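Local coordinates for xylose isomerase domain protein (Alicyclobacillus acidocaldarius subsp. acidocaldarius, PDB 3U0H), which is of unknown function but probably acts as an isomerase, built on a xylose isomerase-like TIM barrel, at residues A[6-10]-A[21-25]; A[30-35]-A[60-65]; A[120-125]-A[165-169]. One frame throughout, in Å; residues are numbered along the deposited sequence.

Contact 1: residues A[6-10]-A[21-25]; sequences PCLHP and YLDLA
In the first beta-alpha-beta unit of the TIM barrel, the end of strand 5-8 meets the inner side of helix 18-27 through L8, P10 and Y21. The axes of strand 6-8 and helix 21-25 run nearly antiparallel, at 155°, as expected where a helix returns along the outside of the barrel. L8 and Y21 reach for each other from opposite directions. L8 has its CG anti to the backbone N (chi1 -171°), which carries CD2 out to the helix; there it lies 3.5 Å from Y21 CE1, approaching the ring obliquely, and 3.8 Å from A25 CB one turn on. The phenol ends against the backbone beyond L8: Y21 OH is 3.2 Å from P10 N, a proline nitrogen with no hydrogen to share, and P10 CD sits 3.4 Å from the same Y21 OH. The hydroxyl's hydrogen bond goes instead to the carbonyl O of D34, while W39 meets the ring at about 60°. A phenylalanine in place of Y21 would probably keep much of the contact with L8 but leave the D34 carbonyl without this partner. The contact is mostly apolar, with one buried hydroxyl tying the helix to the D34 backbone.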
ATOM      1  N   PRO A   6     -26.850 -10.178 -23.180  1.00 27.49           N
ATOM      2  CA  PRO A   6     -26.918  -9.019 -24.030  1.00 25.53           C
ATOM      3  C   PRO A   6     -27.275  -7.836 -23.177  1.00 26.69           C
ATOM      4  O   PRO A   6     -28.008  -7.988 -22.204  1.00 27.92           O
ATOM      5  CB  PRO A   6     -28.034  -9.356 -25.002  1.00 27.03           C
ATOM      6  CG  PRO A   6     -28.137 -10.840 -24.953  1.00 27.39           C
ATOM      7  CD  PRO A   6     -27.879 -11.168 -23.523  1.00 26.66           C
ATOM      8  N   CYS A   7     -26.738  -6.681 -23.534  1.00 26.17           N
ATOM      9  CA  CYS A   7     -26.911  -5.456 -22.780  1.00 26.23           C
ATOM     10  C   CYS A   7     -27.237  -4.367 -23.785  1.00 25.43           C
ATOM     11  O   CYS A   7     -26.606  -4.252 -24.827  1.00 27.85           O
ATOM     12  CB  CYS A   7     -25.631  -5.099 -22.012  1.00 24.76           C
ATOM     13  SG  CYS A   7     -25.755  -3.469 -21.150  1.00 25.17           S
ATOM     14  N   LEU A   8     -28.224  -3.551 -23.488  1.00 28.69           N
ATOM     15  CA  LEU A   8     -28.611  -2.487 -24.414  1.00 27.21           C
ATOM     16  C   LEU A   8     -27.684  -1.280 -24.225  1.00 26.43           C
ATOM     17  O   LEU A   8     -27.252  -0.953 -23.117  1.00 27.05           O
ATOM     18  CB  LEU A   8     -30.058  -2.111 -24.192  1.00 26.91           C
ATOM     19  CG  LEU A   8     -30.653  -1.166 -25.240  1.00 29.69           C
ATOM     20  CD1 LEU A   8     -30.852  -1.855 -26.592  1.00 29.89           C
ATOM     21  CD2 LEU A   8     -31.955  -0.597 -24.707  1.00 27.48           C
ATOM     22  N   HIS A   9     -27.340  -0.667 -25.340  1.00 26.50           N
ATOM     23  CA  HIS A   9     -26.521   0.519 -25.348  1.00 26.69           C
ATOM     24  C   HIS A   9     -27.195   1.699 -26.078  1.00 26.17           C
ATOM     25  O   HIS A   9     -27.798   1.515 -27.120  1.00 26.43           O
ATOM     26  CB  HIS A   9     -25.248   0.190 -26.063  1.00 25.67           C
ATOM     27  CG  HIS A   9     -24.200   1.187 -25.837  1.00 26.78           C
ATOM     28  ND1 HIS A   9     -24.034   2.233 -26.643  1.00 26.80           N
ATOM     29  CD2 HIS A   9     -23.250   1.298 -24.835  1.00 27.41           C
ATOM     30  CE1 HIS A   9     -23.006   3.001 -26.163  1.00 27.19           C
ATOM     31  NE2 HIS A   9     -22.532   2.424 -25.071  1.00 26.37           N
ATOM     32  N   PRO A  10     -27.045   2.928 -25.571  1.00 26.76           N
ATOM     33  CA  PRO A  10     -27.729   4.117 -26.107  1.00 25.84           C
ATOM     34  C   PRO A  10     -27.607   4.370 -27.625  1.00 27.41           C
ATOM     35  O   PRO A  10     -28.588   4.813 -28.276  1.00 25.76           O
ATOM     36  CB  PRO A  10     -27.033   5.259 -25.375  1.00 26.74           C
ATOM     37  CG  PRO A  10     -26.562   4.656 -24.100  1.00 27.85           C
ATOM     38  CD  PRO A  10     -26.116   3.285 -24.474  1.00 26.70           C
ATOM     39  N   TYR A  21     -36.005   5.365 -22.703  1.00 24.79           N
ATOM     40  CA  TYR A  21     -34.901   4.489 -23.052  1.00 23.12           C
ATOM     41  C   TYR A  21     -35.095   3.264 -22.174  1.00 22.73           C
ATOM     42  O   TYR A  21     -35.093   2.128 -22.661  1.00 20.27           O
ATOM     43  CB  TYR A  21     -33.536   5.181 -22.890  1.00 24.04           C
ATOM     44  CG  TYR A  21     -32.306   4.273 -23.034  1.00 25.31           C
ATOM     45  CD1 TYR A  21     -32.061   3.566 -24.201  1.00 28.42           C
ATOM     46  CD2 TYR A  21     -31.402   4.108 -21.981  1.00 26.64           C
ATOM     47  CE1 TYR A  21     -30.957   2.729 -24.327  1.00 26.79           C
ATOM     48  CE2 TYR A  21     -30.298   3.294 -22.089  1.00 25.10           C
ATOM     49  CZ  TYR A  21     -30.085   2.600 -23.258  1.00 26.05           C
ATOM     50  OH  TYR A  21     -28.998   1.782 -23.364  1.00 27.60           O
ATOM     51  N   LEU A  22     -35.355   3.485 -20.890  1.00 22.34           N
ATOM     52  CA  LEU A  22     -35.529   2.339 -19.995  1.00 22.37           C
ATOM     53  C   LEU A  22     -36.743   1.503 -20.414  1.00 23.37           C
ATOM     54  O   LEU A  22     -36.717   0.287 -20.276  1.00 21.59           O
ATOM     55  CB  LEU A  22     -35.640   2.784 -18.541  1.00 23.27           C
ATOM     56  CG  LEU A  22     -34.396   3.525 -17.996  1.00 24.37           C
ATOM     57  CD1 LEU A  22     -34.621   4.120 -16.613  1.00 23.61           C
ATOM     58  CD2 LEU A  22     -33.192   2.622 -18.005  1.00 23.46           C
ATOM     59  N   ASP A  23     -37.784   2.173 -20.919  1.00 24.47           N
ATOM     60  CA  ASP A  23     -38.999   1.499 -21.401  1.00 28.26           C
ATOM     61  C   ASP A  23     -38.690   0.618 -22.602  1.00 27.19           C
ATOM     62  O   ASP A  23     -39.154  -0.508 -22.697  1.00 24.05           O
ATOM     63  CB  ASP A  23     -40.087   2.519 -21.824  1.00 28.13           C
ATOM     64  CG  ASP A  23     -40.848   3.140 -20.633  1.00 30.84           C
ATOM     65  OD1 ASP A  23     -40.761   2.655 -19.495  1.00 35.76           O
ATOM     66  OD2 ASP A  23     -41.604   4.115 -20.847  1.00 38.55           O
ATOM     67  N   LEU A  24     -37.934   1.172 -23.541  1.00 26.54           N
ATOM     68  CA  LEU A  24     -37.469   0.403 -24.669  1.00 27.58           C
ATOM     69  C   LEU A  24     -36.651  -0.864 -24.213  1.00 28.18           C
ATOM     70  O   LEU A  24     -36.835  -1.938 -24.783  1.00 22.76           O
ATOM     71  CB  LEU A  24     -36.668   1.340 -25.568  1.00 29.85           C
ATOM     72  CG  LEU A  24     -36.482   1.099 -27.060  1.00 33.07           C
ATOM     73  CD1 LEU A  24     -36.102   2.440 -27.676  1.00 33.42           C
ATOM     74  CD2 LEU A  24     -35.396   0.057 -27.308  1.00 33.62           C
ATOM     75  N   ALA A  25     -35.764  -0.741 -23.205  1.00 26.62           N
ATOM     76  CA  ALA A  25     -34.992  -1.904 -22.746  1.00 28.79           C
ATOM     77  C   ALA A  25     -35.895  -3.025 -22.286  1.00 27.36           C
ATOM     78  O   ALA A  25     -35.715  -4.156 -22.704  1.00 27.48           O
ATOM     79  CB  ALA A  25     -34.008  -1.538 -21.627  1.00 29.75           C
TER

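Contact 2: residues A[30-35]-A[60-65]; sequences YRYVDV and GLVLAN. With EDO (1,2-ethanediol), chain F.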
ATOM      1  N   TYR A  30     -34.571  -6.884 -22.728  1.00 23.96           N
ATOM      2  CA  TYR A  30     -33.277  -6.838 -22.026  1.00 23.54           C
ATOM      3  C   TYR A  30     -33.468  -6.757 -20.512  1.00 27.90           C
ATOM      4  O   TYR A  30     -34.521  -6.310 -20.025  1.00 31.40           O
ATOM      5  CB  TYR A  30     -32.462  -5.627 -22.418  1.00 21.08           C
ATOM      6  CG  TYR A  30     -31.919  -5.605 -23.805  1.00 19.81           C
ATOM      7  CD1 TYR A  30     -32.692  -5.182 -24.855  1.00 20.43           C
ATOM      8  CD2 TYR A  30     -30.625  -5.914 -24.064  1.00 20.61           C
ATOM      9  CE1 TYR A  30     -32.205  -5.129 -26.137  1.00 20.40           C
ATOM     10  CE2 TYR A  30     -30.116  -5.846 -25.357  1.00 21.03           C
ATOM     11  CZ  TYR A  30     -30.922  -5.450 -26.397  1.00 20.01           C
ATOM     12  OH  TYR A  30     -30.462  -5.383 -27.714  1.00 19.90           O
ATOM     13  N   ARG A  31     -32.439  -7.181 -19.777  1.00 31.63           N
ATOM     14  CA  ARG A  31     -32.332  -6.991 -18.312  1.00 34.35           C
ATOM     15  C   ARG A  31     -31.161  -6.013 -18.018  1.00 30.43           C
ATOM     16  O   ARG A  31     -31.291  -5.066 -17.250  1.00 28.86           O
ATOM     17  CB  ARG A  31     -32.138  -8.368 -17.649  1.00 37.70           C
ATOM     18  CG  ARG A  31     -31.655  -8.388 -16.209  1.00 42.36           C
ATOM     19  CD  ARG A  31     -31.328  -9.831 -15.769  1.00 50.60           C
ATOM     20  NE  ARG A  31     -30.339  -9.876 -14.680  1.00 57.40           N
ATOM     21  CZ  ARG A  31     -29.742 -10.971 -14.208  1.00 62.32           C
ATOM     22  NH1 ARG A  31     -30.005 -12.172 -14.724  1.00 68.41           N
ATOM     23  NH2 ARG A  31     -28.872 -10.860 -13.201  1.00 62.49           N
ATOM     24  N   TYR A  32     -30.022  -6.230 -18.652  1.00 28.54           N
ATOM     25  CA  TYR A  32     -28.887  -5.314 -18.512  1.00 30.13           C
ATOM     26  C   TYR A  32     -29.017  -4.069 -19.425  1.00 30.82           C
ATOM     27  O   TYR A  32     -29.224  -4.201 -20.653  1.00 29.38           O
ATOM     28  CB  TYR A  32     -27.581  -6.011 -18.854  1.00 31.23           C
ATOM     29  CG  TYR A  32     -26.962  -6.793 -17.714  1.00 32.45           C
ATOM     30  CD1 TYR A  32     -26.455  -6.159 -16.576  1.00 32.23           C
ATOM     31  CD2 TYR A  32     -26.866  -8.176 -17.791  1.00 37.69           C
ATOM     32  CE1 TYR A  32     -25.872  -6.905 -15.554  1.00 34.38           C
ATOM     33  CE2 TYR A  32     -26.286  -8.941 -16.773  1.00 38.40           C
ATOM     34  CZ  TYR A  32     -25.787  -8.320 -15.662  1.00 37.03           C
ATOM     35  OH  TYR A  32     -25.235  -9.135 -14.687  1.00 41.70           O
ATOM     36  N   VAL A  33     -28.890  -2.876 -18.827  1.00 28.13           N
ATOM     37  CA  VAL A  33     -28.794  -1.626 -19.588  1.00 25.56           C
ATOM     38  C   VAL A  33     -27.538  -0.825 -19.236  1.00 24.86           C
ATOM     39  O   VAL A  33     -27.173  -0.688 -18.071  1.00 20.39           O
ATOM     40  CB  VAL A  33     -30.025  -0.742 -19.449  1.00 25.20           C
ATOM     41  CG1 VAL A  33     -31.173  -1.383 -20.194  1.00 26.20           C
ATOM     42  CG2 VAL A  33     -30.346  -0.467 -17.993  1.00 22.09           C
ATOM     43  N   ASP A  34     -26.868  -0.382 -20.295  1.00 25.51           N
ATOM     44  CA  ASP A  34     -25.816   0.598 -20.235  1.00 25.53           C
ATOM     45  C   ASP A  34     -26.503   1.982 -20.354  1.00 25.60           C
ATOM     46  O   ASP A  34     -27.281   2.262 -21.293  1.00 25.66           O
ATOM     47  CB  ASP A  34     -24.825   0.357 -21.378  1.00 27.51           C
ATOM     48  CG  ASP A  34     -23.546   1.187 -21.227  1.00 30.18           C
ATOM     49  OD1 ASP A  34     -23.645   2.352 -20.837  1.00 35.62           O
ATOM     50  OD2 ASP A  34     -22.447   0.686 -21.483  1.00 30.93           O
ATOM     51  N   VAL A  35     -26.288   2.793 -19.344  1.00 23.28           N
ATOM     52  CA  VAL A  35     -26.800   4.151 -19.281  1.00 23.27           C
ATOM     53  C   VAL A  35     -25.637   5.020 -18.839  1.00 22.52           C
ATOM     54  O   VAL A  35     -25.049   4.754 -17.818  1.00 21.71           O
ATOM     55  CB  VAL A  35     -27.928   4.283 -18.266  1.00 22.12           C
ATOM     56  CG1 VAL A  35     -28.427   5.741 -18.206  1.00 22.99           C
ATOM     57  CG2 VAL A  35     -29.079   3.328 -18.621  1.00 23.65           C
ATOM     58  N   GLY A  60     -37.512  -4.404 -13.974  1.00 29.05           N
ATOM     59  CA  GLY A  60     -36.620  -5.559 -14.032  1.00 26.99           C
ATOM     60  C   GLY A  60     -35.251  -5.259 -14.657  1.00 26.34           C
ATOM     61  O   GLY A  60     -34.657  -6.151 -15.256  1.00 24.42           O
ATOM     62  N   LEU A  61     -34.723  -4.036 -14.513  1.00 23.63           N
ATOM     63  CA  LEU A  61     -33.439  -3.722 -15.166  1.00 24.23           C
ATOM     64  C   LEU A  61     -32.225  -3.650 -14.223  1.00 23.05           C
ATOM     65  O   LEU A  61     -32.359  -3.260 -13.098  1.00 22.90           O
ATOM     66  CB  LEU A  61     -33.542  -2.422 -16.012  1.00 23.65           C
ATOM     67  CG  LEU A  61     -34.630  -2.475 -17.119  1.00 25.10           C
ATOM     68  CD1 LEU A  61     -34.900  -1.097 -17.675  1.00 23.54           C
ATOM     69  CD2 LEU A  61     -34.304  -3.453 -18.248  1.00 24.53           C
ATOM     70  N   VAL A  62     -31.045  -4.005 -14.738  1.00 23.03           N
ATOM     71  CA  VAL A  62     -29.791  -3.890 -14.035  1.00 23.38           C
ATOM     72  C   VAL A  62     -28.786  -2.979 -14.758  1.00 22.86           C
ATOM     73  O   VAL A  62     -28.468  -3.187 -15.941  1.00 21.51           O
ATOM     74  CB  VAL A  62     -29.123  -5.264 -13.863  1.00 24.60           C
ATOM     75  CG1 VAL A  62     -27.709  -5.083 -13.289  1.00 23.51           C
ATOM     76  CG2 VAL A  62     -29.950  -6.194 -12.948  1.00 23.59           C
ATOM     77  N   LEU A  63     -28.289  -1.961 -14.047  1.00 24.08           N
ATOM     78  CA  LEU A  63     -27.307  -1.020 -14.634  1.00 23.90           C
ATOM     79  C   LEU A  63     -26.047  -1.802 -14.863  1.00 23.03           C
ATOM     80  O   LEU A  63     -25.504  -2.341 -13.943  1.00 28.72           O
ATOM     81  CB  LEU A  63     -27.020   0.204 -13.739  1.00 23.07           C
ATOM     82  CG  LEU A  63     -25.970   1.243 -14.204  1.00 22.88           C
ATOM     83  CD1 LEU A  63     -26.543   2.019 -15.397  1.00 22.92           C
ATOM     84  CD2 LEU A  63     -25.501   2.217 -13.116  1.00 20.33           C
ATOM     85  N   ALA A  64     -25.574  -1.830 -16.097  1.00 24.42           N
ATOM     86  CA  ALA A  64     -24.431  -2.642 -16.487  1.00 24.74           C
ATOM     87  C   ALA A  64     -23.053  -2.104 -15.998  1.00 25.07           C
ATOM     88  O   ALA A  64     -22.122  -2.877 -15.787  1.00 27.53           O
ATOM     89  CB  ALA A  64     -24.419  -2.738 -18.024  1.00 21.15           C
ATOM     90  N   ASN A  65     -22.892  -0.780 -15.941  1.00 24.16           N
ATOM     91  CA  ASN A  65     -21.557  -0.172 -15.824  1.00 22.93           C
ATOM     92  C   ASN A  65     -21.650   1.314 -15.493  1.00 23.37           C
ATOM     93  O   ASN A  65     -22.683   1.969 -15.723  1.00 20.81           O
ATOM     94  CB  ASN A  65     -20.857  -0.337 -17.172  1.00 24.69           C
ATOM     95  CG  ASN A  65     -19.433   0.208 -17.221  1.00 25.04           C
ATOM     96  OD1 ASN A  65     -18.558  -0.129 -16.388  1.00 25.42           O
ATOM     97  ND2 ASN A  65     -19.183   1.038 -18.243  1.00 24.81           N
TER
HETATM   98  C1  EDO F 282     -21.254   4.752 -21.061  1.00 58.20           C
HETATM   99  O1  EDO F 282     -22.427   4.529 -21.904  1.00 58.57           O
HETATM  100  C2  EDO F 282     -21.234   3.883 -19.789  1.00 57.52           C
HETATM  101  O2  EDO F 282     -21.035   2.465 -20.039  1.00 52.05           O
HETATM  102  O   HOH W   1     -22.958   4.866 -16.443  1.00 44.96           O
HETATM  103  O   HOH W   2     -23.897   1.719 -17.965  1.00 45.33           O
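Segments 30-35 and 60-65 run in parallel register, Y32 beside V62 and V33 beside L63, joined by V62 N to R31 O (2.7 Å), V33 N to V62 O (2.9 Å) and A64 N to V33 O (2.8 Å). These bonds unite the second and third strands of the TIM barrel. The first is nearly straight at its hydrogen (170°). A64 N sits above the plane of the V33 carbonyl. On one face Y32 and V62 lie side by side, pointing the same way: V62 CG1, anti to its own backbone N (chi1 172°), comes within 3.4 Å of Y32 CE1, oblique to the ring. R31 runs out extended beside V62, whose CG2 meets the guanidinium at its edge, and packs against R31 of a second subunit. V33 and L63 occupy the other face, toward the surrounding helices, where F56 of helix 49-57 touches both; farther along, L63 CD1 packs 3.9 Å from V35 CB. Past the paired residues, water 1 lies between V35 O and N65 O, though its V35 leg is doubtfully short. D34, also bonded to Y203, turns its carboxylate to a 1,2-ethanediol, probably from the crystallisation liquor, whose O1 donates to D34 OD1 at 2.7 Å.

Contact 3: residues A[120-125]-A[165-169]; sequences LARRIR and FWEAI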
ATOM      1  N   LEU A 120      -1.158  10.232 -16.020  1.00 17.78           N
ATOM      2  CA  LEU A 120      -2.318   9.403 -16.259  1.00 20.35           C
ATOM      3  C   LEU A 120      -2.259   8.080 -15.385  1.00 20.18           C
ATOM      4  O   LEU A 120      -3.262   7.667 -14.807  1.00 19.03           O
ATOM      5  CB  LEU A 120      -2.493   9.147 -17.761  1.00 18.68           C
ATOM      6  CG  LEU A 120      -3.713   8.320 -18.130  1.00 18.85           C
ATOM      7  CD1 LEU A 120      -4.963   9.114 -17.890  1.00 18.66           C
ATOM      8  CD2 LEU A 120      -3.643   7.829 -19.581  1.00 19.15           C
ATOM      9  N   ALA A 121      -1.080   7.467 -15.267  1.00 20.87           N
ATOM     10  CA  ALA A 121      -0.880   6.258 -14.419  1.00 20.45           C
ATOM     11  C   ALA A 121      -1.302   6.585 -12.999  1.00 19.87           C
ATOM     12  O   ALA A 121      -2.053   5.828 -12.357  1.00 21.02           O
ATOM     13  CB  ALA A 121       0.575   5.768 -14.420  1.00 18.04           C
ATOM     14  N   ARG A 122      -0.870   7.724 -12.511  1.00 19.90           N
ATOM     15  CA  ARG A 122      -1.114   8.062 -11.103  1.00 20.81           C
ATOM     16  C   ARG A 122      -2.588   8.365 -10.811  1.00 21.16           C
ATOM     17  O   ARG A 122      -3.090   8.072  -9.752  1.00 23.88           O
ATOM     18  CB  ARG A 122      -0.211   9.213 -10.667  1.00 20.03           C
ATOM     19  CG  ARG A 122      -0.427   9.672  -9.223  1.00 20.52           C
ATOM     20  CD  ARG A 122      -1.420  10.821  -9.108  1.00 22.12           C
ATOM     21  NE  ARG A 122      -1.113  12.025  -9.904  1.00 21.87           N
ATOM     22  CZ  ARG A 122      -1.895  13.113  -9.984  1.00 23.93           C
ATOM     23  NH1 ARG A 122      -3.080  13.176  -9.371  1.00 23.80           N
ATOM     24  NH2 ARG A 122      -1.481  14.158 -10.690  1.00 25.37           N
ATOM     25  N   ARG A 123      -3.278   8.988 -11.743  1.00 21.92           N
ATOM     26  CA  ARG A 123      -4.685   9.382 -11.532  1.00 20.33           C
ATOM     27  C   ARG A 123      -5.654   8.194 -11.630  1.00 19.68           C
ATOM     28  O   ARG A 123      -6.679   8.156 -10.964  1.00 19.61           O
ATOM     29  CB  ARG A 123      -5.079  10.450 -12.567  1.00 20.87           C
ATOM     30  CG  ARG A 123      -4.476  11.813 -12.313  1.00 22.02           C
ATOM     31  CD  ARG A 123      -4.928  12.843 -13.331  1.00 21.03           C
ATOM     32  NE  ARG A 123      -4.541  14.197 -12.984  1.00 20.32           N
ATOM     33  CZ  ARG A 123      -4.999  15.291 -13.609  1.00 21.14           C
ATOM     34  NH1 ARG A 123      -5.906  15.192 -14.618  1.00 21.50           N
ATOM     35  NH2 ARG A 123      -4.570  16.490 -13.235  1.00 19.52           N
ATOM     36  N   ILE A 124      -5.332   7.270 -12.511  1.00 18.30           N
ATOM     37  CA  ILE A 124      -6.076   6.026 -12.673  1.00 18.23           C
ATOM     38  C   ILE A 124      -5.914   5.182 -11.428  1.00 18.24           C
ATOM     39  O   ILE A 124      -6.870   4.552 -10.985  1.00 19.56           O
ATOM     40  CB  ILE A 124      -5.622   5.231 -13.936  1.00 18.11           C
ATOM     41  CG1 ILE A 124      -6.020   6.020 -15.218  1.00 18.03           C
ATOM     42  CG2 ILE A 124      -6.278   3.848 -13.966  1.00 16.47           C
ATOM     43  CD1 ILE A 124      -5.663   5.399 -16.568  1.00 15.54           C
ATOM     44  N   ARG A 125      -4.709   5.195 -10.857  1.00 18.69           N
ATOM     45  CA  ARG A 125      -4.398   4.513  -9.600  1.00 16.68           C
ATOM     46  C   ARG A 125      -5.278   5.104  -8.493  1.00 17.25           C
ATOM     47  O   ARG A 125      -5.900   4.368  -7.702  1.00 17.46           O
ATOM     48  CB  ARG A 125      -2.908   4.691  -9.267  1.00 16.10           C
ATOM     49  CG  ARG A 125      -2.478   4.115  -7.943  1.00 17.50           C
ATOM     50  CD  ARG A 125      -1.059   4.626  -7.554  1.00 18.74           C
ATOM     51  NE  ARG A 125      -0.155   4.450  -8.672  1.00 20.32           N
ATOM     52  CZ  ARG A 125       0.902   5.193  -9.024  1.00 20.38           C
ATOM     53  NH1 ARG A 125       1.310   6.221  -8.323  1.00 17.32           N
ATOM     54  NH2 ARG A 125       1.558   4.840 -10.150  1.00 20.85           N
ATOM     55  N   PHE A 165       0.743  -1.220 -19.259  1.00 21.40           N
ATOM     56  CA  PHE A 165       0.312   0.042 -18.602  1.00 20.23           C
ATOM     57  C   PHE A 165      -0.246  -0.240 -17.212  1.00 20.74           C
ATOM     58  O   PHE A 165       0.007   0.544 -16.300  1.00 22.00           O
ATOM     59  CB  PHE A 165      -0.645   0.812 -19.494  1.00 20.02           C
ATOM     60  CG  PHE A 165      -1.071   2.164 -18.959  1.00 19.88           C
ATOM     61  CD1 PHE A 165      -0.138   3.103 -18.549  1.00 18.22           C
ATOM     62  CD2 PHE A 165      -2.404   2.508 -18.929  1.00 17.76           C
ATOM     63  CE1 PHE A 165      -0.527   4.330 -18.086  1.00 16.82           C
ATOM     64  CE2 PHE A 165      -2.792   3.745 -18.432  1.00 19.19           C
ATOM     65  CZ  PHE A 165      -1.850   4.657 -18.020  1.00 17.35           C
ATOM     66  N   TRP A 166      -0.899  -1.400 -17.022  1.00 21.93           N
ATOM     67  CA  TRP A 166      -1.213  -1.914 -15.674  1.00 20.78           C
ATOM     68  C   TRP A 166      -0.080  -1.861 -14.686  1.00 19.57           C
ATOM     69  O   TRP A 166      -0.266  -1.624 -13.535  1.00 21.45           O
ATOM     70  CB  TRP A 166      -1.756  -3.354 -15.716  1.00 20.93           C
ATOM     71  CG  TRP A 166      -3.054  -3.505 -16.476  1.00 21.90           C
ATOM     72  CD1 TRP A 166      -3.984  -2.508 -16.785  1.00 22.06           C
ATOM     73  CD2 TRP A 166      -3.639  -4.745 -16.969  1.00 21.76           C
ATOM     74  NE1 TRP A 166      -5.055  -3.021 -17.438  1.00 22.88           N
ATOM     75  CE2 TRP A 166      -4.873  -4.364 -17.652  1.00 23.91           C
ATOM     76  CE3 TRP A 166      -3.220  -6.074 -17.007  1.00 23.08           C
ATOM     77  CZ2 TRP A 166      -5.695  -5.302 -18.275  1.00 23.67           C
ATOM     78  CZ3 TRP A 166      -4.057  -7.009 -17.643  1.00 24.66           C
ATOM     79  CH2 TRP A 166      -5.277  -6.627 -18.254  1.00 22.92           C
ATOM     80  N   GLU A 167       1.117  -2.101 -15.107  1.00 21.37           N
ATOM     81  CA  GLU A 167       2.255  -2.059 -14.194  1.00 23.96           C
ATOM     82  C   GLU A 167       2.517  -0.629 -13.723  1.00 21.70           C
ATOM     83  O   GLU A 167       2.876  -0.414 -12.611  1.00 20.87           O
ATOM     84  CB  GLU A 167       3.506  -2.578 -14.918  1.00 26.18           C
ATOM     85  CG  GLU A 167       3.443  -4.037 -15.395  1.00 29.41           C
ATOM     86  CD  GLU A 167       4.727  -4.504 -16.131  1.00 32.45           C
ATOM     87  OE1 GLU A 167       5.860  -4.045 -15.792  1.00 28.27           O
ATOM     88  OE2 GLU A 167       4.593  -5.343 -17.068  1.00 35.82           O
ATOM     89  N   ALA A 168       2.330   0.355 -14.603  1.00 22.81           N
ATOM     90  CA  ALA A 168       2.591   1.766 -14.234  1.00 21.49           C
ATOM     91  C   ALA A 168       1.602   2.158 -13.140  1.00 20.44           C
ATOM     92  O   ALA A 168       1.962   2.758 -12.132  1.00 18.81           O
ATOM     93  CB  ALA A 168       2.463   2.684 -15.469  1.00 18.80           C
ATOM     94  N   ILE A 169       0.346   1.753 -13.355  1.00 19.01           N
ATOM     95  CA  ILE A 169      -0.764   2.109 -12.490  1.00 18.49           C
ATOM     96  C   ILE A 169      -0.567   1.441 -11.115  1.00 18.21           C
ATOM     97  O   ILE A 169      -0.761   2.070 -10.088  1.00 18.49           O
ATOM     98  CB  ILE A 169      -2.154   1.662 -13.105  1.00 18.55           C
ATOM     99  CG1 ILE A 169      -2.429   2.319 -14.495  1.00 19.21           C
ATOM    100  CG2 ILE A 169      -3.264   1.952 -12.087  1.00 17.85           C
ATOM    101  CD1 ILE A 169      -3.598   1.716 -15.346  1.00 18.27           C
TER
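F165 starts the contact with helix 113-131: CG stands anti to the backbone N (chi1 -176°), and the far end of the ring enters among L120, A121 and I124. I124 CD1 comes to the ring edge, 3.8 Å from F165 CE2, while L120 CD2 approaches F165 CZ obliquely at 4.0 Å. F155 adds an edge-to-face contact to the same ring. One turn on, A168 meets A121 methyl to methyl, CB to CB 3.8 Å. This is the packing of neighbouring helices on the outside of the TIM barrel; the axes of 120-125 and 165-169 come within 8.7 Å, crossing at -68°, and L140 of strand 137-141 touches both I124 and I169. A168 O accepts from R125 NH2 at 2.9 Å, a bent bond of 139°, and also from R125 NH2 of a third subunit. At I169 the side chain packs inward, CD1 3.7 Å from I124 CG2, with CG1 over the centre of one face of the F165 ring. I169 O accepts from R125 NE at 2.8 Å, nearly straight. Both accepting oxygens lie at the guanidinium edge, in its plane, a two-point grip on the end of helix 159-169; R125 NH1 turns to E167 O of the third subunit.

Overall arrangement
Contacts 1 and 2 adjoin, their centres about 7 Å apart, and share the start of the barrel: strand 5-8 pairs with strand 32-33, and helix 18-27 lies against both. They touch directly, A25 CB packing on V33 CG1 and L8 O probably accepting from D34 N. Contact 3 is on the opposite side of the chain's centre, about 32 Å from contact 1 and 29 Å from contact 2, centre to centre. All three are largely buried, but differently. Contact 1 is strand-to-helix apolar packing, contact 2 is backbone pairing within the barrel wall, and contact 3 joins two outer helices, its arginine bonds leading into an interface with another subunit.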